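Local coordinates for flavin prenyltransferase PAD1, mitochondrial (Aspergillus niger, PDB 6QLG), which probably makes the prenylated FMN cofactor of ferulic acid decarboxylase by joining a dimethylallyl group to N5 and C6 of reduced FMN, without a metal, at residues Ala108-Ser112 with Gly113-Ala117; Ser143-Ala146 with Asp147-Lys151. All blocks are in the same frame, centred on the assembly; numbering follows the deposited sequence. Where two conformers were deposited one is given.

Interaction 1. Residues Ala108-Ser112 with Gly113-Ala117; sequences APVSS and GSFRA. With DMA (dimethylallyl diphosphate), chain P.
The dimethylallyl diphosphate pocket is lined here by a 3-10 turn, residues 109-111, that runs straight into a type I beta turn from Ser112 to Phe115. Ser112 and Ser114 meet through their hydroxyls, the OG of Ser114 donating to the OG of Ser112 at 2.8 Å. With its own proton Ser112 OG reaches O1 of the bound dimethylallyl diphosphate, also at 2.8 Å, and the backbone N of Ser114 adds a weak bond to the same hydroxyl. Ser112 OG stands anti to its own N (chi1 -177°), beside the carbonyl carbon, where it meets Ser114 and O1. Gly113 N gives its hydrogen to O2A on the alpha phosphate at 3.1 Å. Phe115 N closes the turn on Ser112 O at 3.1 Å. Beyond it the Phe115 ring packs back on the 3-10 turn: Pro109 CB lies 3.7 Å from CD1, and Val110 CG1, running alongside, lies 3.7 Å from CE2. Trp222 of the second subunit takes Ser114 OG as an acceptor through its backbone N. Ser112 thus sits in a relay of hydroxyls from the subunit interface to O1, where its bond would favour negative charge as C1-O1 breaks, as expected if the phosphate is the leaving group.

Interaction 2. Residues Ser143-Ala146 with Asp147-Lys151; sequences SRTA and DVMLK. With FMN (flavin mononucleotide), chain T; DMA (dimethylallyl diphosphate), chain P.
Asp147 OD2 is gripped from two sides of a subunit boundary, by Arg144 NH1 in a salt bridge at 3.3 Å and by NE2 of His169 of the third subunit in a hydrogen bond. The pair belongs to the i to i+3 and i to i+4 side-chain contacts along helix 141-151 of the parallel-sheet alpha/beta flavoprotein fold. The guanidinium and carboxylate planes are turned 30° apart. Arg144 CG is anti to the backbone N (chi1 175°) and the chain bends at chi2, bringing the guanidinium back alongside the helix. There it is sandwiched: N1 of the FMN isoalloxazine lies 3.3 Å above one face, toward the rim, while Val148 CG2 sits 3.7 Å over the centre of the other. At its edge, near its plane, is O1A of dimethylallyl diphosphate, 3.3 Å from NH2. Two turns later, at the C-terminal end of the helix, Lys151 NZ donates to O2A of the ligand at 2.8 Å and to Thr163 O of the third subunit. Glu162 of that subunit pairs with both Arg144 NH2 and Lys151 NZ. This chain of alternating charges probably helps to fix both cations beside the diphosphate. On another side of the helix Thr145 and Met149 run side by side against Met120 of strand 119-125, with Thr145 CG2 3.8 Å from Met149 CE.

How the interactions relate
Interactions 1 and 2 are both buried, and they meet on one ligand: the loop of interaction 1 supplies a serine hydroxyl and a backbone N-H, the helix of interaction 2 a lysine and an arginine. Neutral donors and the charged Lys151 thus share the alpha-phosphate end of the diphosphate, with Arg144 close by. The loop, between strands 99-100 and 119-125, rests on helix 141-151, where Ser111 O is 3.4 Å from Val148 CG2 and Gly113 CA is 3.5 Å from Val148 CG1. Val148 therefore backs both the arginine and the loop. Their outer partners differ, since 108-117 turns to the second subunit and 143-151 mainly to the third, so the site is assembled from three chains.

Interaction 1. Residues Ala108-Ser112 with Gly113-Ala117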
loop_
_atom_site.group_PDB
_atom_site.type_symbol
_atom_site.label_atom_id
_atom_site.label_comp_id
_atom_site.label_asym_id
_atom_site.label_seq_id
_atom_site.Cartn_x
_atom_site.Cartn_y
_atom_site.Cartn_z
ATOM N N ALA B 108 -9.506 29.816 22.236
ATOM C CA ALA B 108 -9.549 29.317 23.599
ATOM C C ALA B 108 -8.178 28.770 23.999
ATOM O O ALA B 108 -7.390 28.362 23.140
ATOM C CB ALA B 108 -10.612 28.229 23.730
ATOM N N PRO B 109 -7.864 28.759 25.300
ATOM C CA PRO B 109 -6.523 28.312 25.721
ATOM C C PRO B 109 -6.166 26.907 25.264
ATOM O O PRO B 109 -5.017 26.667 24.876
ATOM C CB PRO B 109 -6.591 28.411 27.251
ATOM C CG PRO B 109 -7.633 29.443 27.516
ATOM C CD PRO B 109 -8.655 29.278 26.431
ATOM N N VAL B 110 -7.120 25.971 25.282
ATOM C CA VAL B 110 -6.821 24.581 24.949
ATOM C C VAL B 110 -6.498 24.366 23.478
ATOM O O VAL B 110 -6.027 23.283 23.110
ATOM C CB VAL B 110 -7.999 23.666 25.347
ATOM C CG1 VAL B 110 -8.215 23.702 26.855
ATOM C CG2 VAL B 110 -9.264 24.079 24.609
ATOM N N SER B 111 -6.731 25.356 22.623
ATOM C CA SER B 111 -6.481 25.176 21.198
ATOM C C SER B 111 -5.019 25.367 20.815
ATOM O O SER B 111 -4.687 25.229 19.632
ATOM C CB SER B 111 -7.354 26.135 20.386
ATOM O OG SER B 111 -6.944 27.476 20.571
ATOM N N SER B 112 -4.143 25.676 21.768
ATOM C CA SER B 112 -2.723 25.861 21.495
ATOM C C SER B 112 -1.904 24.753 22.141
ATOM O O SER B 112 -2.179 24.341 23.273
ATOM C CB SER B 112 -2.240 27.221 22.004
ATOM O OG SER B 112 -0.876 27.432 21.680
ATOM N N GLY B 113 -0.892 24.277 21.413
ATOM C CA GLY B 113 0.026 23.296 21.962
ATOM C C GLY B 113 0.855 23.822 23.113
ATOM O O GLY B 113 1.341 23.032 23.928
ATOM N N SER B 114 1.028 25.144 23.198
ATOM C CA SER B 114 1.721 25.742 24.332
ATOM C C SER B 114 0.935 25.600 25.628
ATOM O O SER B 114 1.511 25.772 26.708
ATOM C CB SER B 114 2.003 27.219 24.051
ATOM O OG SER B 114 0.797 27.942 23.871
ATOM N N PHE B 115 -0.357 25.293 25.547
ATOM C CA PHE B 115 -1.182 25.122 26.734
ATOM C C PHE B 115 -0.906 23.768 27.374
ATOM O O PHE B 115 -0.991 22.728 26.712
ATOM C CB PHE B 115 -2.661 25.250 26.369
ATOM C CG PHE B 115 -3.596 25.096 27.537
ATOM C CD1 PHE B 115 -3.873 26.170 28.367
ATOM C CD2 PHE B 115 -4.210 23.881 27.793
ATOM C CE1 PHE B 115 -4.738 26.031 29.439
ATOM C CE2 PHE B 115 -5.073 23.735 28.863
ATOM C CZ PHE B 115 -5.339 24.811 29.686
ATOM N N ARG B 116 -0.582 23.781 28.664
ATOM C CA ARG B 116 -0.244 22.551 29.365
ATOM C C ARG B 116 -1.500 21.728 29.628
ATOM O O ARG B 116 -2.505 22.247 30.122
ATOM C CB ARG B 116 0.476 22.878 30.676
ATOM C CG ARG B 116 0.120 21.982 31.854
ATOM C CD ARG B 116 0.850 22.423 33.118
ATOM N NE ARG B 116 0.083 23.399 33.889
ATOM C CZ ARG B 116 -0.925 23.090 34.699
ATOM N NH1 ARG B 116 -1.293 21.826 34.852
ATOM N NH2 ARG B 116 -1.565 24.046 35.358
ATOM N N ALA B 117 -1.440 20.442 29.283
ATOM C CA ALA B 117 -2.551 19.522 29.488
ATOM C C ALA B 117 -2.028 18.098 29.388
ATOM O O ALA B 117 -1.048 17.832 28.687
ATOM C CB ALA B 117 -3.675 19.751 28.470
HETATM C C1 DMA P . -1.571 28.292 18.360
HETATM O O1 DMA P . -1.099 27.084 18.883
HETATM C C2 DMA P . -3.053 28.437 18.692
HETATM C C3 DMA P . -3.512 29.575 19.164
HETATM C C4 DMA P . -4.994 29.711 19.496
HETATM C C5 DMA P . -2.566 30.752 19.382
HETATM P PA DMA P . 0.178 26.370 18.127
HETATM O O1A DMA P . -0.209 26.031 16.706
HETATM O O2A DMA P . 0.564 25.109 18.863
HETATM O O3A DMA P . 1.443 27.428 18.108
HETATM P PB DMA P . 2.985 27.020 18.521
HETATM O O1B DMA P . 3.373 25.759 17.789
HETATM O O2B DMA P . 3.052 26.786 20.012
HETATM O O3B DMA P . 3.934 28.127 18.129
#

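Interaction 2. Residues Ser143-Ala146 with Asp147-Lys151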
loop_
_atom_site.group_PDB
_atom_site.type_symbol
_atom_site.label_atom_id
_atom_site.label_comp_id
_atom_site.label_asym_id
_atom_site.label_seq_id
_atom_site.Cartn_x
_atom_site.Cartn_y
_atom_site.Cartn_z
ATOM N N SER B 143 -12.269 19.459 17.480
ATOM C CA SER B 143 -11.367 18.809 16.534
ATOM C C SER B 143 -9.989 19.463 16.537
ATOM O O SER B 143 -8.972 18.775 16.399
ATOM C CB SER B 143 -11.978 18.818 15.131
ATOM O OG SER B 143 -12.467 20.100 14.784
ATOM N N ARG B 144 -9.931 20.787 16.712
ATOM C CA ARG B 144 -8.637 21.462 16.773
ATOM C C ARG B 144 -7.845 21.035 18.001
ATOM O O ARG B 144 -6.642 20.764 17.907
ATOM C CB ARG B 144 -8.825 22.979 16.759
ATOM C CG ARG B 144 -7.534 23.778 16.941
ATOM C CD ARG B 144 -6.499 23.453 15.867
ATOM N NE ARG B 144 -5.262 24.210 16.049
ATOM C CZ ARG B 144 -4.116 23.940 15.428
ATOM N NH1 ARG B 144 -4.038 22.924 14.580
ATOM N NH2 ARG B 144 -3.044 24.686 15.658
ATOM N N THR B 145 -8.500 20.968 19.163
ATOM C CA THR B 145 -7.793 20.563 20.374
ATOM C C THR B 145 -7.296 19.126 20.263
ATOM O O THR B 145 -6.173 18.818 20.679
ATOM C CB THR B 145 -8.694 20.739 21.596
ATOM O OG1 THR B 145 -9.173 22.089 21.645
ATOM C CG2 THR B 145 -7.920 20.448 22.873
ATOM N N ALA B 146 -8.112 18.234 19.695
ATOM C CA ALA B 146 -7.652 16.871 19.449
ATOM C C ALA B 146 -6.480 16.854 18.475
ATOM O O ALA B 146 -5.500 16.128 18.681
ATOM C CB ALA B 146 -8.799 16.013 18.918
ATOM N N ASP B 147 -6.572 17.645 17.402
ATOM C CA ASP B 147 -5.460 17.775 16.464
ATOM C C ASP B 147 -4.192 18.224 17.180
ATOM O O ASP B 147 -3.090 17.752 16.873
ATOM C CB ASP B 147 -5.837 18.762 15.356
ATOM C CG ASP B 147 -4.873 18.733 14.183
ATOM O OD1 ASP B 147 -4.854 17.723 13.447
ATOM O OD2 ASP B 147 -4.146 19.730 13.989
ATOM N N VAL B 148 -4.335 19.123 18.156
ATOM C CA VAL B 148 -3.187 19.600 18.919
ATOM C C VAL B 148 -2.661 18.511 19.849
ATOM O O VAL B 148 -1.446 18.328 19.984
ATOM C CB VAL B 148 -3.565 20.878 19.688
ATOM C CG1 VAL B 148 -2.499 21.220 20.710
ATOM C CG2 VAL B 148 -3.770 22.032 18.719
ATOM N N MET B 149 -3.563 17.772 20.505
ATOM C CA MET B 149 -3.133 16.666 21.360
ATOM C C MET B 149 -2.292 15.659 20.582
ATOM O O MET B 149 -1.276 15.164 21.087
ATOM C CB MET B 149 -4.344 15.968 21.982
ATOM C CG MET B 149 -5.197 16.840 22.892
ATOM S SD MET B 149 -4.410 17.222 24.470
ATOM C CE MET B 149 -5.528 18.477 25.098
ATOM N N LEU B 150 -2.699 15.344 19.351
ATOM C CA LEU B 150 -1.951 14.381 18.550
ATOM C C LEU B 150 -0.566 14.911 18.198
ATOM O O LEU B 150 0.422 14.171 18.270
ATOM C CB LEU B 150 -2.731 14.031 17.283
ATOM C CG LEU B 150 -4.010 13.215 17.485
ATOM C CD1 LEU B 150 -4.719 12.980 16.158
ATOM C CD2 LEU B 150 -3.699 11.897 18.174
ATOM N N LYS B 151 -0.467 16.190 17.828
ATOM C CA LYS B 151 0.830 16.728 17.432
ATOM C C LYS B 151 1.764 16.887 18.626
ATOM O O LYS B 151 2.984 16.755 18.475
ATOM C CB LYS B 151 0.650 18.054 16.687
ATOM C CG LYS B 151 0.615 19.310 17.551
ATOM C CD LYS B 151 0.367 20.538 16.681
ATOM C CE LYS B 151 -0.001 21.764 17.503
ATOM N NZ LYS B 151 1.175 22.638 17.760
HETATM N N1 FMN T . -3.888 26.632 13.155
HETATM C C2 FMN T . -2.812 26.079 12.493
HETATM O O2 FMN T . -2.954 25.018 11.890
HETATM N N3 FMN T . -1.586 26.717 12.511
HETATM C C4 FMN T . -1.433 27.913 13.191
HETATM O O4 FMN T . -0.342 28.494 13.214
HETATM C C4A FMN T . -2.518 28.470 13.858
HETATM N N5 FMN T . -2.358 29.661 14.530
HETATM C C5A FMN T . -3.431 30.222 15.193
HETATM C C6 FMN T . -3.275 31.427 15.875
HETATM C C7 FMN T . -4.359 31.984 16.540
HETATM C C7M FMN T . -4.203 33.279 17.275
HETATM C C8 FMN T . -5.596 31.346 16.525
HETATM C C8M FMN T . -6.758 31.964 17.250
HETATM C C9 FMN T . -5.749 30.143 15.845
HETATM C C9A FMN T . -4.670 29.579 15.178
HETATM N N10 FMN T . -4.825 28.382 14.495
HETATM C C10 FMN T . -3.748 27.825 13.838
HETATM C "C1'" FMN T . -6.146 27.666 14.474
HETATM C "C2'" FMN T . -6.941 27.956 13.208
HETATM O "O2'" FMN T . -7.277 29.324 13.178
HETATM C "C3'" FMN T . -8.219 27.128 13.213
HETATM O "O3'" FMN T . -7.933 25.776 12.925
HETATM C "C4'" FMN T . -9.214 27.642 12.180
HETATM O "O4'" FMN T . -10.334 26.787 12.153
HETATM C "C5'" FMN T . -8.628 27.665 10.770
HETATM O "O5'" FMN T . -9.632 28.136 9.894
HETATM P P FMN T . -9.304 28.688 8.415
HETATM O O1P FMN T . -10.560 28.623 7.573
HETATM O O2P FMN T . -8.822 30.115 8.532
HETATM O O3P FMN T . -8.239 27.825 7.773
HETATM C C1 DMA P . -1.571 28.292 18.360
HETATM O O1 DMA P . -1.099 27.084 18.883
HETATM C C2 DMA P . -3.053 28.437 18.692
HETATM C C3 DMA P . -3.512 29.575 19.164
HETATM C C4 DMA P . -4.994 29.711 19.496
HETATM C C5 DMA P . -2.566 30.752 19.382
HETATM P PA DMA P . 0.178 26.370 18.127
HETATM O O1A DMA P . -0.209 26.031 16.706
HETATM O O2A DMA P . 0.564 25.109 18.863
HETATM O O3A DMA P . 1.443 27.428 18.108
HETATM P PB DMA P . 2.985 27.020 18.521
HETATM O O1B DMA P . 3.373 25.759 17.789
HETATM O O2B DMA P . 3.052 26.786 20.012
HETATM O O3B DMA P . 3.934 28.127 18.129
#